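Local coordinates for virulence protein vsdE (Salmonella enterica, PDB 5LQ6) that is a virulence effector of Salmonella that acts as a cysteine hydrolase and suppresses host immune responses, at residues S147-I156 and H202-A213. The protein carries 4 engineered substitutions. Residues are numbered along the deposited sequence; the frame is centred on the assembly and turned at random.
Sequences SFIISAENYI and HFSSSGEFYVRA
Arg212 CG lies between its backbone N and carbonyl carbon (chi1 70°), and the chain then runs extended to NE, which carries the guanidinium across Ile149 on the neighbouring strand. CD1 of Ile149 lies over one guanidinium face, while Ile149 CG2 comes within 3.3 Å of Arg212 NH1. In the guanidinium plane, a water accepts from Arg212 NH1 and donates to Ile149 O and Ser151 OG. Asp112 forms a salt bridge with Arg212 NH2 and Asp166 with NH1; Asp166 also hydrogen-bonds Ser151 OG, so one acidic residue ties the arginine to the serine. Ile149 with Arg212 and Ser151 with Tyr210 are hydrogen-bonded antiparallel pairs, and the Ile149 N to Arg212 O bond (2.8 Å) is nearly straight at 175°. On the other face, Phe148 CD2 packs on Val211 CG1 (3.5 Å), and the Ala152 methyl meets Phe203 CE1 and Phe209 CD2. Beyond the corner at Glu153 and Asn154, Tyr155 turns its edge toward the Phe203 face, offset, with the planes at 70°, and its OH sits over one face of the His202 ring. Tyr155 also stacks on His165, part of a probable Cys-His-Asp triad. The arrangement joins edge strand 209-212 to the antiparallel sheet, consistent with the papain-like fold of clan CA peptidases.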
loop_
_atom_site.group_PDB
_atom_site.type_symbol
_atom_site.label_atom_id
_atom_site.label_comp_id
_atom_site.label_asym_id
_atom_site.label_seq_id
_atom_site.Cartn_x
_atom_site.Cartn_y
_atom_site.Cartn_z
ATOM N N SER A 147 7.379 3.082 -5.907
ATOM C CA SER A 147 6.222 2.942 -5.049
ATOM C C SER A 147 5.712 1.519 -4.970
ATOM O O SER A 147 5.539 0.847 -6.016
ATOM C CB SER A 147 5.124 3.857 -5.561
ATOM O OG SER A 147 3.939 3.719 -4.761
ATOM N N PHE A 148 5.491 1.020 -3.757
ATOM C CA PHE A 148 5.204 -0.379 -3.528
ATOM C C PHE A 148 4.185 -0.566 -2.420
ATOM O O PHE A 148 4.065 0.278 -1.537
ATOM C CB PHE A 148 6.470 -1.151 -3.157
ATOM C CG PHE A 148 7.612 -0.987 -4.138
ATOM C CD1 PHE A 148 8.457 0.109 -4.042
ATOM C CD2 PHE A 148 7.717 -1.874 -5.199
ATOM C CE1 PHE A 148 9.458 0.288 -4.980
ATOM C CE2 PHE A 148 8.747 -1.683 -6.135
ATOM C CZ PHE A 148 9.569 -0.588 -5.986
ATOM N N ILE A 149 3.480 -1.689 -2.463
ATOM C CA ILE A 149 2.642 -2.142 -1.359
ATOM C C ILE A 149 3.378 -3.307 -0.690
ATOM O O ILE A 149 3.843 -4.219 -1.394
ATOM C CB ILE A 149 1.227 -2.589 -1.754
ATOM C CG1 ILE A 149 0.497 -1.482 -2.520
ATOM C CG2 ILE A 149 0.420 -3.007 -0.546
ATOM C CD1 ILE A 149 -0.842 -1.931 -3.147
ATOM N N ILE A 150 3.459 -3.270 0.634
ATOM C CA ILE A 150 4.125 -4.332 1.385
ATOM C C ILE A 150 3.079 -5.140 2.086
ATOM O O ILE A 150 2.163 -4.566 2.719
ATOM C CB ILE A 150 5.099 -3.779 2.417
ATOM C CG1 ILE A 150 5.929 -2.626 1.855
ATOM C CG2 ILE A 150 5.951 -4.886 3.027
ATOM C CD1 ILE A 150 6.794 -2.978 0.723
ATOM N N SER A 151 3.151 -6.458 2.042
ATOM C CA SER A 151 2.275 -7.352 2.801
ATOM C C SER A 151 3.140 -8.138 3.769
ATOM O O SER A 151 4.110 -8.801 3.349
ATOM C CB SER A 151 1.543 -8.308 1.856
ATOM O OG SER A 151 0.690 -7.645 0.992
ATOM N N ALA A 152 2.832 -8.027 5.054
ATOM C CA ALA A 152 3.556 -8.726 6.107
ATOM C C ALA A 152 2.655 -9.782 6.702
ATOM O O ALA A 152 1.470 -9.579 6.940
ATOM C CB ALA A 152 4.002 -7.772 7.139
ATOM N N GLU A 153 3.221 -10.953 6.964
ATOM C CA GLU A 153 2.437 -11.985 7.595
ATOM C C GLU A 153 2.256 -11.919 9.084
ATOM O O GLU A 153 1.235 -12.355 9.594
ATOM C CB GLU A 153 2.984 -13.350 7.191
ATOM C CG GLU A 153 2.554 -13.699 5.765
ATOM C CD GLU A 153 1.228 -14.438 5.685
ATOM O OE1 GLU A 153 0.294 -14.113 6.473
ATOM O OE2 GLU A 153 1.139 -15.350 4.826
ATOM N N ASN A 154 3.230 -11.451 9.791
ATOM C CA ASN A 154 3.183 -11.541 11.271
ATOM C C ASN A 154 3.449 -10.207 11.911
ATOM O O ASN A 154 4.224 -10.047 12.845
ATOM C CB ASN A 154 4.182 -12.613 11.739
ATOM C CG ASN A 154 3.648 -14.044 11.522
ATOM O OD1 ASN A 154 2.530 -14.352 11.888
ATOM N ND2 ASN A 154 4.448 -14.885 10.924
ATOM N N TYR A 155 2.757 -9.207 11.386
ATOM C CA TYR A 155 2.797 -7.865 11.970
ATOM C C TYR A 155 2.085 -7.861 13.336
ATOM O O TYR A 155 0.994 -8.385 13.432
ATOM C CB TYR A 155 2.071 -6.905 11.029
ATOM C CG TYR A 155 1.948 -5.460 11.497
ATOM C CD1 TYR A 155 2.950 -4.544 11.287
ATOM C CD2 TYR A 155 0.789 -5.023 12.164
ATOM C CE1 TYR A 155 2.807 -3.215 11.703
ATOM C CE2 TYR A 155 0.638 -3.733 12.609
ATOM C CZ TYR A 155 1.643 -2.828 12.381
ATOM O OH TYR A 155 1.520 -1.511 12.823
ATOM N N ILE A 156 2.699 -7.259 14.360
ATOM C CA ILE A 156 2.098 -7.249 15.698
ATOM C C ILE A 156 1.155 -6.056 15.804
ATOM O O ILE A 156 1.604 -4.892 15.962
ATOM C CB ILE A 156 3.208 -7.269 16.753
ATOM C CG1 ILE A 156 4.119 -8.479 16.563
ATOM C CG2 ILE A 156 2.591 -7.159 18.151
ATOM C CD1 ILE A 156 5.398 -8.352 17.337
ATOM N N HIS A 202 7.395 -3.842 15.200
ATOM C CA HIS A 202 6.148 -4.556 14.998
ATOM C C HIS A 202 6.364 -5.958 14.432
ATOM O O HIS A 202 5.368 -6.633 14.134
ATOM C CB HIS A 202 5.212 -3.780 14.096
ATOM C CG HIS A 202 4.957 -2.405 14.565
ATOM N ND1 HIS A 202 4.444 -2.150 15.816
ATOM C CD2 HIS A 202 5.113 -1.205 13.956
ATOM C CE1 HIS A 202 4.343 -0.844 15.976
ATOM N NE2 HIS A 202 4.719 -0.261 14.857
ATOM N N PHE A 203 7.612 -6.401 14.335
ATOM C CA PHE A 203 7.896 -7.783 13.884
ATOM C C PHE A 203 8.824 -8.522 14.834
ATOM O O PHE A 203 9.740 -7.943 15.387
ATOM C CB PHE A 203 8.484 -7.744 12.479
ATOM C CG PHE A 203 7.595 -7.079 11.492
ATOM C CD1 PHE A 203 6.505 -7.767 10.952
ATOM C CD2 PHE A 203 7.834 -5.786 11.117
ATOM C CE1 PHE A 203 5.701 -7.157 10.043
ATOM C CE2 PHE A 203 6.984 -5.149 10.202
ATOM C CZ PHE A 203 5.909 -5.835 9.714
ATOM N N SER A 204 8.551 -9.821 15.034
ATOM C CA SER A 204 9.589 -10.784 15.495
ATOM C C SER A 204 10.162 -11.515 14.273
ATOM O O SER A 204 9.844 -11.186 13.108
ATOM C CB SER A 204 9.002 -11.815 16.454
ATOM O OG SER A 204 8.412 -12.877 15.714
ATOM N N SER A 205 10.995 -12.525 14.524
ATOM C CA SER A 205 11.603 -13.310 13.439
ATOM C C SER A 205 10.554 -14.125 12.678
ATOM O O SER A 205 10.750 -14.489 11.534
ATOM C CB SER A 205 12.712 -14.242 13.990
ATOM O OG SER A 205 13.590 -13.539 14.864
ATOM N N SER A 206 9.451 -14.442 13.328
ATOM C CA SER A 206 8.329 -15.048 12.632
ATOM C C SER A 206 7.951 -14.096 11.519
ATOM O O SER A 206 7.722 -12.921 11.782
ATOM C CB SER A 206 7.138 -15.254 13.584
ATOM O OG SER A 206 6.554 -14.018 13.984
ATOM N N GLY A 207 7.938 -14.570 10.283
ATOM C CA GLY A 207 7.263 -13.851 9.225
ATOM C C GLY A 207 7.913 -13.623 7.880
ATOM O O GLY A 207 9.118 -13.312 7.767
ATOM N N GLU A 208 7.051 -13.747 6.875
ATOM C CA GLU A 208 7.343 -13.409 5.524
ATOM C C GLU A 208 6.837 -11.956 5.193
ATOM O O GLU A 208 5.958 -11.360 5.844
ATOM C CB GLU A 208 6.624 -14.371 4.591
ATOM C CG GLU A 208 6.626 -15.852 4.928
ATOM C CD GLU A 208 5.383 -16.534 4.370
ATOM O OE1 GLU A 208 5.131 -16.395 3.157
ATOM O OE2 GLU A 208 4.647 -17.190 5.141
ATOM N N PHE A 209 7.445 -11.394 4.171
ATOM C CA PHE A 209 7.050 -10.149 3.582
ATOM C C PHE A 209 6.951 -10.338 2.070
ATOM O O PHE A 209 7.724 -11.071 1.465
ATOM C CB PHE A 209 8.109 -9.092 3.862
ATOM C CG PHE A 209 8.291 -8.769 5.322
ATOM C CD1 PHE A 209 9.027 -9.608 6.110
ATOM C CD2 PHE A 209 7.689 -7.650 5.886
ATOM C CE1 PHE A 209 9.219 -9.359 7.456
ATOM C CE2 PHE A 209 7.901 -7.382 7.263
ATOM C CZ PHE A 209 8.638 -8.267 8.019
ATOM N N TYR A 210 6.052 -9.586 1.441
ATOM C CA TYR A 210 5.912 -9.571 -0.009
ATOM C C TYR A 210 5.744 -8.158 -0.465
ATOM O O TYR A 210 5.194 -7.367 0.255
ATOM C CB TYR A 210 4.675 -10.345 -0.465
ATOM C CG TYR A 210 4.690 -11.792 -0.105
ATOM C CD1 TYR A 210 4.313 -12.214 1.145
ATOM C CD2 TYR A 210 5.153 -12.704 -0.998
ATOM C CE1 TYR A 210 4.353 -13.560 1.511
ATOM C CE2 TYR A 210 5.181 -14.068 -0.659
ATOM C CZ TYR A 210 4.803 -14.462 0.593
ATOM O OH TYR A 210 4.849 -15.812 0.913
ATOM N N VAL A 211 6.278 -7.842 -1.643
ATOM C CA VAL A 211 6.193 -6.526 -2.238
ATOM C C VAL A 211 5.423 -6.639 -3.534
ATOM O O VAL A 211 5.654 -7.568 -4.296
ATOM C CB VAL A 211 7.615 -6.001 -2.518
ATOM C CG1 VAL A 211 7.609 -4.562 -3.017
ATOM C CG2 VAL A 211 8.483 -6.121 -1.250
ATOM N N ARG A 212 4.480 -5.740 -3.791
ATOM C CA ARG A 212 3.784 -5.712 -5.071
ATOM C C ARG A 212 3.617 -4.258 -5.523
ATOM O O ARG A 212 3.722 -3.331 -4.722
ATOM C CB ARG A 212 2.453 -6.441 -5.034
ATOM C CG ARG A 212 1.350 -5.792 -4.239
ATOM C CD ARG A 212 0.186 -6.804 -4.064
ATOM N NE ARG A 212 -1.116 -6.165 -3.811
ATOM C CZ ARG A 212 -1.548 -5.736 -2.622
ATOM N NH1 ARG A 212 -0.848 -5.892 -1.527
ATOM N NH2 ARG A 212 -2.749 -5.179 -2.534
ATOM N N ALA A 213 3.344 -4.074 -6.796
ATOM C CA ALA A 213 3.200 -2.750 -7.364
ATOM C C ALA A 213 2.432 -2.761 -8.658
ATOM O O ALA A 213 2.521 -3.752 -9.420
ATOM C CB ALA A 213 4.528 -2.113 -7.559
HETATM O O HOH W 1 2.063 -6.706 -1.191
HETATM O O HOH W 2 6.028 -10.714 8.838
HETATM O O HOH W 3 6.459 -11.035 14.035
HETATM O O HOH W 4 3.385 -3.794 17.706
#